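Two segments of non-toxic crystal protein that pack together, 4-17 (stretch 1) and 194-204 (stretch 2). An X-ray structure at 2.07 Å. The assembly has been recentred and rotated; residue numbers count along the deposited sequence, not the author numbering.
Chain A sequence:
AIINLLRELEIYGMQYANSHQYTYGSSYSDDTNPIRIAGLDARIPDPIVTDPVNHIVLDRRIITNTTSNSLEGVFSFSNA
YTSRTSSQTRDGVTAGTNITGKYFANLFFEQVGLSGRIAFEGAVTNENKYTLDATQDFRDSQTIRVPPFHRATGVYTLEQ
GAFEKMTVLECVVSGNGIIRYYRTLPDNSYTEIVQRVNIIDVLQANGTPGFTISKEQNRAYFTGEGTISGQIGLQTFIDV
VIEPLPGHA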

ATOM      1  N   ASN A   4      11.800  -1.585  16.758  1.00 28.71           N
ATOM      2  CA  ASN A   4      10.900  -1.157  17.820  1.00 27.94           C
ATOM      3  C   ASN A   4      11.517   0.066  18.492  1.00 26.12           C
ATOM      4  O   ASN A   4      12.527  -0.047  19.189  1.00 25.65           O
ATOM      5  CB  ASN A   4      10.705  -2.267  18.852  1.00 30.60           C
ATOM      6  CG  ASN A   4       9.671  -1.902  19.887  1.00 32.47           C
ATOM      7  OD1 ASN A   4       8.562  -2.428  19.885  1.00 37.73           O
ATOM      8  ND2 ASN A   4      10.019  -0.976  20.766  1.00 33.74           N
ATOM      9  N   LEU A   5      10.907   1.227  18.287  1.00 24.02           N
ATOM     10  CA  LEU A   5      11.427   2.468  18.848  1.00 26.79           C
ATOM     11  C   LEU A   5      11.533   2.506  20.368  1.00 27.64           C
ATOM     12  O   LEU A   5      12.454   3.132  20.902  1.00 29.30           O
ATOM     13  CB  LEU A   5      10.601   3.655  18.342  1.00 26.33           C
ATOM     14  CG  LEU A   5      10.713   3.864  16.825  1.00 28.86           C
ATOM     15  CD1 LEU A   5       9.699   4.890  16.363  1.00 23.19           C
ATOM     16  CD2 LEU A   5      12.124   4.307  16.463  1.00 27.72           C
ATOM     17  N   LEU A   6      10.599   1.860  21.066  1.00 28.52           N
ATOM     18  CA  LEU A   6      10.638   1.827  22.529  1.00 30.34           C
ATOM     19  C   LEU A   6      11.814   0.977  22.993  1.00 31.53           C
ATOM     20  O   LEU A   6      12.441   1.264  24.012  1.00 33.18           O
ATOM     21  CB  LEU A   6       9.332   1.262  23.094  1.00 30.96           C
ATOM     22  CG  LEU A   6       8.111   2.177  22.976  1.00 30.71           C
ATOM     23  CD1 LEU A   6       6.889   1.453  23.502  1.00 34.28           C
ATOM     24  CD2 LEU A   6       8.341   3.456  23.761  1.00 32.41           C
ATOM     25  N   ARG A   7      12.105  -0.075  22.235  1.00 31.60           N
ATOM     26  CA  ARG A   7      13.222  -0.961  22.534  1.00 31.81           C
ATOM     27  C   ARG A   7      14.529  -0.175  22.382  1.00 30.91           C
ATOM     28  O   ARG A   7      15.442  -0.302  23.206  1.00 30.34           O
ATOM     29  CB  ARG A   7      13.200  -2.163  21.581  1.00 34.49           C
ATOM     30  CG  ARG A   7      14.450  -3.028  21.612  1.00 39.02           C
ATOM     31  CD  ARG A   7      14.717  -3.602  22.994  1.00 42.95           C
ATOM     32  NE  ARG A   7      15.996  -4.304  23.031  1.00 45.93           N
ATOM     33  CZ  ARG A   7      16.691  -4.541  24.141  1.00 48.37           C
ATOM     34  NH1 ARG A   7      16.231  -4.131  25.317  1.00 48.77           N
ATOM     35  NH2 ARG A   7      17.854  -5.179  24.073  1.00 47.09           N
ATOM     36  N   GLU A   8      14.612   0.640  21.329  1.00 29.18           N
ATOM     37  CA  GLU A   8      15.794   1.462  21.087  1.00 28.65           C
ATOM     38  C   GLU A   8      15.975   2.442  22.254  1.00 28.28           C
ATOM     39  O   GLU A   8      17.097   2.705  22.682  1.00 27.73           O
ATOM     40  CB  GLU A   8      15.653   2.258  19.783  1.00 29.09           C
ATOM     41  CG  GLU A   8      15.580   1.426  18.506  1.00 31.61           C
ATOM     42  CD  GLU A   8      16.846   0.617  18.243  1.00 30.65           C
ATOM     43  OE1 GLU A   8      17.959   1.179  18.352  1.00 30.66           O
ATOM     44  OE2 GLU A   8      16.722  -0.580  17.912  1.00 31.99           O
ATOM     45  N   LEU A   9      14.863   2.980  22.752  1.00 26.39           N
ATOM     46  CA  LEU A   9      14.884   3.931  23.871  1.00 27.09           C
ATOM     47  C   LEU A   9      15.460   3.218  25.100  1.00 26.73           C
ATOM     48  O   LEU A   9      16.312   3.753  25.805  1.00 27.04           O
ATOM     49  CB  LEU A   9      13.458   4.433  24.169  1.00 25.07           C
ATOM     50  CG  LEU A   9      13.283   5.364  25.379  1.00 24.86           C
ATOM     51  CD1 LEU A   9      14.071   6.654  25.153  1.00 23.78           C
ATOM     52  CD2 LEU A   9      11.802   5.660  25.601  1.00 22.96           C
ATOM     53  N   GLU A  10      14.993   2.000  25.335  1.00 29.46           N
ATOM     54  CA  GLU A  10      15.466   1.199  26.458  1.00 32.69           C
ATOM     55  C   GLU A  10      16.974   0.939  26.314  1.00 32.15           C
ATOM     56  O   GLU A  10      17.732   1.085  27.276  1.00 33.66           O
ATOM     57  CB  GLU A  10      14.691  -0.122  26.510  1.00 33.65           C
ATOM     58  CG  GLU A  10      14.934  -0.965  27.752  1.00 37.80           C
ATOM     59  CD  GLU A  10      14.117  -2.246  27.736  1.00 41.89           C
ATOM     60  OE1 GLU A  10      14.355  -3.092  26.845  1.00 43.34           O
ATOM     61  OE2 GLU A  10      13.233  -2.404  28.605  1.00 40.94           O
ATOM     62  N   ILE A  11      17.405   0.569  25.111  1.00 31.08           N
ATOM     63  CA  ILE A  11      18.823   0.304  24.858  1.00 31.07           C
ATOM     64  C   ILE A  11      19.649   1.555  25.132  1.00 31.06           C
ATOM     65  O   ILE A  11      20.706   1.494  25.762  1.00 30.29           O
ATOM     66  CB  ILE A  11      19.060  -0.138  23.397  1.00 31.92           C
ATOM     67  CG1 ILE A  11      18.417  -1.508  23.163  1.00 32.23           C
ATOM     68  CG2 ILE A  11      20.549  -0.170  23.095  1.00 31.49           C
ATOM     69  CD1 ILE A  11      18.472  -1.985  21.716  1.00 34.21           C
ATOM     70  N   TYR A  12      19.168   2.690  24.646  1.00 28.72           N
ATOM     71  CA  TYR A  12      19.861   3.946  24.861  1.00 28.76           C
ATOM     72  C   TYR A  12      19.978   4.250  26.358  1.00 30.17           C
ATOM     73  O   TYR A  12      21.035   4.649  26.833  1.00 28.79           O
ATOM     74  CB  TYR A  12      19.113   5.088  24.183  1.00 27.62           C
ATOM     75  CG  TYR A  12      19.677   6.443  24.526  1.00 30.71           C
ATOM     76  CD1 TYR A  12      20.748   6.974  23.813  1.00 31.39           C
ATOM     77  CD2 TYR A  12      19.148   7.191  25.581  1.00 31.73           C
ATOM     78  CE1 TYR A  12      21.279   8.223  24.137  1.00 34.07           C
ATOM     79  CE2 TYR A  12      19.672   8.439  25.917  1.00 32.42           C
ATOM     80  CZ  TYR A  12      20.734   8.950  25.190  1.00 35.17           C
ATOM     81  OH  TYR A  12      21.235  10.198  25.492  1.00 36.50           O
ATOM     82  N   GLY A  13      18.876   4.068  27.082  1.00 30.83           N
ATOM     83  CA  GLY A  13      18.860   4.335  28.511  1.00 33.94           C
ATOM     84  C   GLY A  13      19.767   3.418  29.309  1.00 35.26           C
ATOM     85  O   GLY A  13      20.418   3.851  30.254  1.00 34.82           O
ATOM     86  N   MET A  14      19.810   2.148  28.931  1.00 37.17           N
ATOM     87  CA  MET A  14      20.654   1.196  29.627  1.00 40.14           C
ATOM     88  C   MET A  14      22.135   1.514  29.461  1.00 41.34           C
ATOM     89  O   MET A  14      22.908   1.381  30.412  1.00 42.50           O
ATOM     90  CB  MET A  14      20.342  -0.217  29.148  1.00 42.31           C
ATOM     91  CG  MET A  14      18.997  -0.705  29.648  1.00 46.11           C
ATOM     92  SD  MET A  14      18.589  -2.369  29.114  1.00 52.07           S
ATOM     93  CE  MET A  14      19.775  -3.331  30.095  1.00 51.92           C
ATOM     94  N   GLN A  15      22.530   1.954  28.269  1.00 42.13           N
ATOM     95  CA  GLN A  15      23.928   2.299  28.018  1.00 42.34           C
ATOM     96  C   GLN A  15      24.267   3.625  28.690  1.00 42.06           C
ATOM     97  O   GLN A  15      25.364   3.799  29.222  1.00 40.53           O
ATOM     98  CB  GLN A  15      24.211   2.386  26.509  1.00 45.96           C
ATOM     99  CG  GLN A  15      23.486   3.512  25.751  1.00 50.26           C
ATOM    100  CD  GLN A  15      24.240   4.845  25.747  1.00 53.07           C
ATOM    101  OE1 GLN A  15      23.746   5.849  25.223  1.00 52.11           O
ATOM    102  NE2 GLN A  15      25.442   4.854  26.324  1.00 53.18           N
ATOM    103  N   TYR A  16      23.317   4.553  28.664  1.00 40.09           N
ATOM    104  CA  TYR A  16      23.514   5.860  29.274  1.00 40.12           C
ATOM    105  C   TYR A  16      23.724   5.689  30.780  1.00 40.66           C
ATOM    106  O   TYR A  16      24.580   6.345  31.378  1.00 40.04           O
ATOM    107  CB  TYR A  16      22.292   6.735  29.016  1.00 39.17           C
ATOM    108  CG  TYR A  16      22.429   8.160  29.492  1.00 39.72           C
ATOM    109  CD1 TYR A  16      22.876   9.164  28.635  1.00 40.24           C
ATOM    110  CD2 TYR A  16      22.074   8.513  30.791  1.00 39.84           C
ATOM    111  CE1 TYR A  16      22.957  10.488  29.061  1.00 41.46           C
ATOM    112  CE2 TYR A  16      22.149   9.825  31.228  1.00 39.75           C
ATOM    113  CZ  TYR A  16      22.586  10.809  30.359  1.00 42.55           C
ATOM    114  OH  TYR A  16      22.619  12.115  30.785  1.00 43.83           O
ATOM    115  N   ALA A  17      22.939   4.794  31.376  1.00 41.73           N
ATOM    116  CA  ALA A  17      23.009   4.510  32.807  1.00 43.21           C
ATOM    117  C   ALA A  17      24.386   3.992  33.204  1.00 45.70           C
ATOM    118  O   ALA A  17      25.021   4.513  34.123  1.00 44.77           O
ATOM    119  CB  ALA A  17      21.942   3.488  33.188  1.00 42.03           C
ATOM    120  N   VAL A 194      15.415  12.208  36.122  1.00 38.77           N
ATOM    121  CA  VAL A 194      14.473  12.031  35.023  1.00 39.73           C
ATOM    122  C   VAL A 194      14.986  12.808  33.824  1.00 39.33           C
ATOM    123  O   VAL A 194      15.224  14.013  33.904  1.00 39.94           O
ATOM    124  CB  VAL A 194      13.072  12.542  35.380  1.00 39.00           C
ATOM    125  CG1 VAL A 194      12.102  12.208  34.261  1.00 40.01           C
ATOM    126  CG2 VAL A 194      12.609  11.912  36.671  1.00 39.46           C
ATOM    127  N   GLN A 195      15.158  12.105  32.711  1.00 37.32           N
ATOM    128  CA  GLN A 195      15.665  12.717  31.494  1.00 36.04           C
ATOM    129  C   GLN A 195      14.662  12.614  30.342  1.00 35.14           C
ATOM    130  O   GLN A 195      14.046  11.566  30.142  1.00 33.33           O
ATOM    131  CB  GLN A 195      16.990  12.030  31.113  1.00 37.27           C
ATOM    132  CG  GLN A 195      17.503  12.311  29.701  1.00 39.99           C
ATOM    133  CD  GLN A 195      18.682  11.414  29.293  1.00 42.56           C
ATOM    134  OE1 GLN A 195      18.648  10.191  29.459  1.00 41.47           O
ATOM    135  NE2 GLN A 195      19.721  12.027  28.738  1.00 45.09           N
ATOM    136  N   ARG A 196      14.471  13.710  29.609  1.00 35.15           N
ATOM    137  CA  ARG A 196      13.589  13.685  28.435  1.00 35.58           C
ATOM    138  C   ARG A 196      14.551  13.700  27.255  1.00 34.85           C
ATOM    139  O   ARG A 196      15.341  14.631  27.117  1.00 35.30           O
ATOM    140  CB  ARG A 196      12.686  14.918  28.341  1.00 36.94           C
ATOM    141  CG  ARG A 196      11.928  14.996  27.010  1.00 37.97           C
ATOM    142  CD  ARG A 196      11.196  16.327  26.813  1.00 38.68           C
ATOM    143  NE  ARG A 196      10.063  16.459  27.714  1.00 40.27           N
ATOM    144  CZ  ARG A 196       9.961  17.381  28.664  1.00 43.97           C
ATOM    145  NH1 ARG A 196      10.930  18.271  28.840  1.00 44.72           N
ATOM    146  NH2 ARG A 196       8.895  17.401  29.452  1.00 43.81           N
ATOM    147  N   VAL A 197      14.494  12.668  26.419  1.00 32.97           N
ATOM    148  CA  VAL A 197      15.390  12.579  25.273  1.00 32.76           C
ATOM    149  C   VAL A 197      14.665  12.675  23.946  1.00 32.40           C
ATOM    150  O   VAL A 197      13.513  12.255  23.820  1.00 32.28           O
ATOM    151  CB  VAL A 197      16.173  11.251  25.270  1.00 35.17           C
ATOM    152  CG1 VAL A 197      16.993  11.129  26.545  1.00 37.04           C
ATOM    153  CG2 VAL A 197      15.205  10.073  25.138  1.00 33.54           C
ATOM    154  N   ASN A 198      15.353  13.229  22.955  1.00 31.33           N
ATOM    155  CA  ASN A 198      14.792  13.356  21.626  1.00 31.19           C
ATOM    156  C   ASN A 198      15.044  11.996  20.974  1.00 31.13           C
ATOM    157  O   ASN A 198      16.149  11.450  21.074  1.00 29.98           O
ATOM    158  CB  ASN A 198      15.523  14.454  20.858  1.00 33.81           C
ATOM    159  CG  ASN A 198      14.810  14.850  19.581  1.00 35.49           C
ATOM    160  OD1 ASN A 198      14.284  14.003  18.853  1.00 34.45           O
ATOM    161  ND2 ASN A 198      14.805  16.144  19.293  1.00 32.94           N
ATOM    162  N   ILE A 199      14.031  11.439  20.318  1.00 30.35           N
ATOM    163  CA  ILE A 199      14.196  10.138  19.679  1.00 28.82           C
ATOM    164  C   ILE A 199      15.310  10.144  18.628  1.00 28.03           C
ATOM    165  O   ILE A 199      15.916   9.109  18.362  1.00 26.80           O
ATOM    166  CB  ILE A 199      12.872   9.652  19.032  1.00 30.20           C
ATOM    167  CG1 ILE A 199      12.999   8.175  18.632  1.00 31.13           C
ATOM    168  CG2 ILE A 199      12.537  10.501  17.798  1.00 29.10           C
ATOM    169  CD1 ILE A 199      13.257   7.230  19.810  1.00 33.41           C
ATOM    170  N   ILE A 200      15.600  11.302  18.038  1.00 29.16           N
ATOM    171  CA  ILE A 200      16.658  11.354  17.027  1.00 30.04           C
ATOM    172  C   ILE A 200      18.033  11.130  17.650  1.00 31.35           C
ATOM    173  O   ILE A 200      18.932  10.576  17.012  1.00 30.08           O
ATOM    174  CB  ILE A 200      16.664  12.702  16.256  1.00 32.80           C
ATOM    175  CG1 ILE A 200      17.103  13.843  17.174  1.00 33.48           C
ATOM    176  CG2 ILE A 200      15.274  12.973  15.673  1.00 32.09           C
ATOM    177  CD1 ILE A 200      17.246  15.177  16.458  1.00 36.58           C
ATOM    178  N   ASP A 201      18.199  11.550  18.904  1.00 31.08           N
ATOM    179  CA  ASP A 201      19.474  11.370  19.584  1.00 31.36           C
ATOM    180  C   ASP A 201      19.644   9.914  19.985  1.00 31.71           C
ATOM    181  O   ASP A 201      20.764   9.400  20.040  1.00 34.19           O
ATOM    182  CB  ASP A 201      19.558  12.273  20.812  1.00 32.54           C
ATOM    183  CG  ASP A 201      19.521  13.749  20.455  1.00 34.76           C
ATOM    184  OD1 ASP A 201      20.290  14.171  19.564  1.00 36.88           O
ATOM    185  OD2 ASP A 201      18.726  14.492  21.069  1.00 37.21           O
ATOM    186  N   VAL A 202      18.527   9.249  20.260  1.00 30.53           N
ATOM    187  CA  VAL A 202      18.546   7.836  20.635  1.00 30.52           C
ATOM    188  C   VAL A 202      19.000   6.997  19.436  1.00 30.40           C
ATOM    189  O   VAL A 202      19.881   6.142  19.557  1.00 30.39           O
ATOM    190  CB  VAL A 202      17.142   7.356  21.072  1.00 29.89           C
ATOM    191  CG1 VAL A 202      17.125   5.844  21.229  1.00 29.19           C
ATOM    192  CG2 VAL A 202      16.753   8.022  22.377  1.00 31.13           C
ATOM    193  N   LEU A 203      18.387   7.258  18.284  1.00 29.67           N
ATOM    194  CA  LEU A 203      18.694   6.545  17.046  1.00 29.02           C
ATOM    195  C   LEU A 203      20.127   6.801  16.615  1.00 29.74           C
ATOM    196  O   LEU A 203      20.825   5.898  16.161  1.00 30.46           O
ATOM    197  CB  LEU A 203      17.733   6.986  15.932  1.00 27.16           C
ATOM    198  CG  LEU A 203      16.254   6.659  16.179  1.00 25.16           C
ATOM    199  CD1 LEU A 203      15.369   7.389  15.190  1.00 26.05           C
ATOM    200  CD2 LEU A 203      16.054   5.157  16.085  1.00 27.96           C
ATOM    201  N   GLN A 204      20.570   8.042  16.759  1.00 32.55           N
ATOM    202  CA  GLN A 204      21.925   8.381  16.375  1.00 35.50           C
ATOM    203  C   GLN A 204      22.922   7.688  17.293  1.00 36.41           C
ATOM    204  O   GLN A 204      23.910   7.110  16.834  1.00 35.42           O
ATOM    205  CB  GLN A 204      22.121   9.892  16.424  1.00 37.34           C
ATOM    206  CG  GLN A 204      23.389  10.344  15.755  1.00 42.22           C
ATOM    207  CD  GLN A 204      23.268  11.744  15.214  1.00 45.02           C
ATOM    208  OE1 GLN A 204      23.033  12.694  15.962  1.00 48.08           O
ATOM    209  NE2 GLN A 204      23.419  11.884  13.906  1.00 46.10           N
TER

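How are the two stretches arranged before any side chain is considered? Stretch 1 is a helix from Leu5 to Ala17, and stretch 2 changes character partway, running as a strand to Asn198 and as a helix from Ile199. The strand passes 11.2 Å from the axis of the long helix, at 125° between their N-to-C directions, whereas the short helix comes to 9.3 Å and crosses at 72°. No hydrogen bond links the two stretches, and the contact, 482 Å² of buried surface counted over both sides, rests mainly on the fit of side chains.

What does the strand offer to the helix? Alternation decides it: Gln195 and Val197 point toward the helix, while Val194, Arg196 and Asn198 are out of its reach. Gln195 meets two tyrosines that are one helical turn apart. Its NE2 is 3.5 Å from CZ of Tyr16 and 4.0 Å from OH of Tyr12; its OE1 sits over one face of the Tyr16 ring and at the edge of the Tyr12 ring. This is close packing of an amide against aromatic rings, with OE1 already hydrogen-bonded elsewhere in the structure. Val197 then brings purely apolar surface. Its CG2 is 3.6 Å from CD1 of Leu9 and its CG1 is 3.8 Å from CE2 of Tyr12, so its two methyls touch residues on successive turns of the helix.

How does the chain turn from strand into helix? Asn198 is the N-cap: its OD1 accepts from the backbone N of Ile200 at 3.1 Å, nearly in line at 172°, and so occupies an amide that has no earlier helical carbonyl to pair with. Just beyond the cap, Ile199 points toward stretch 1, its CD1 reaching to 4.3 Å from the backbone O of Leu5. Such a contact is loose and dispersive, since a methyl carbon offers that oxygen no conventional donor.

Which residue of the short helix has the largest share of the contact? Val202 has 74 Å² covered by stretch 1, and its CA lies 5.9 Å from the CA of Tyr12, the shortest CA-to-CA distance between the two stretches. Its CG1 fits against the helix itself, 3.5 Å from the backbone O of Glu8 and 3.6 Å from CB of Tyr12. Meanwhile CG2 lies over one face of the Tyr12 ring, 4.3 Å from the ring centroid and 23° off the normal, a CH-pi contact in which a methyl group meets the aromatic cloud; the same CG2 is 4.1 Å from CD1 of Leu9.

Where does the contact end? Leu203 sets out sideways, but its end comes nearer, and its CD2 meets CD2 of Leu5 at 4.0 Å, an apolar pairing at the first turn of the long helix. Gln204, exposed, is out of reach of stretch 1.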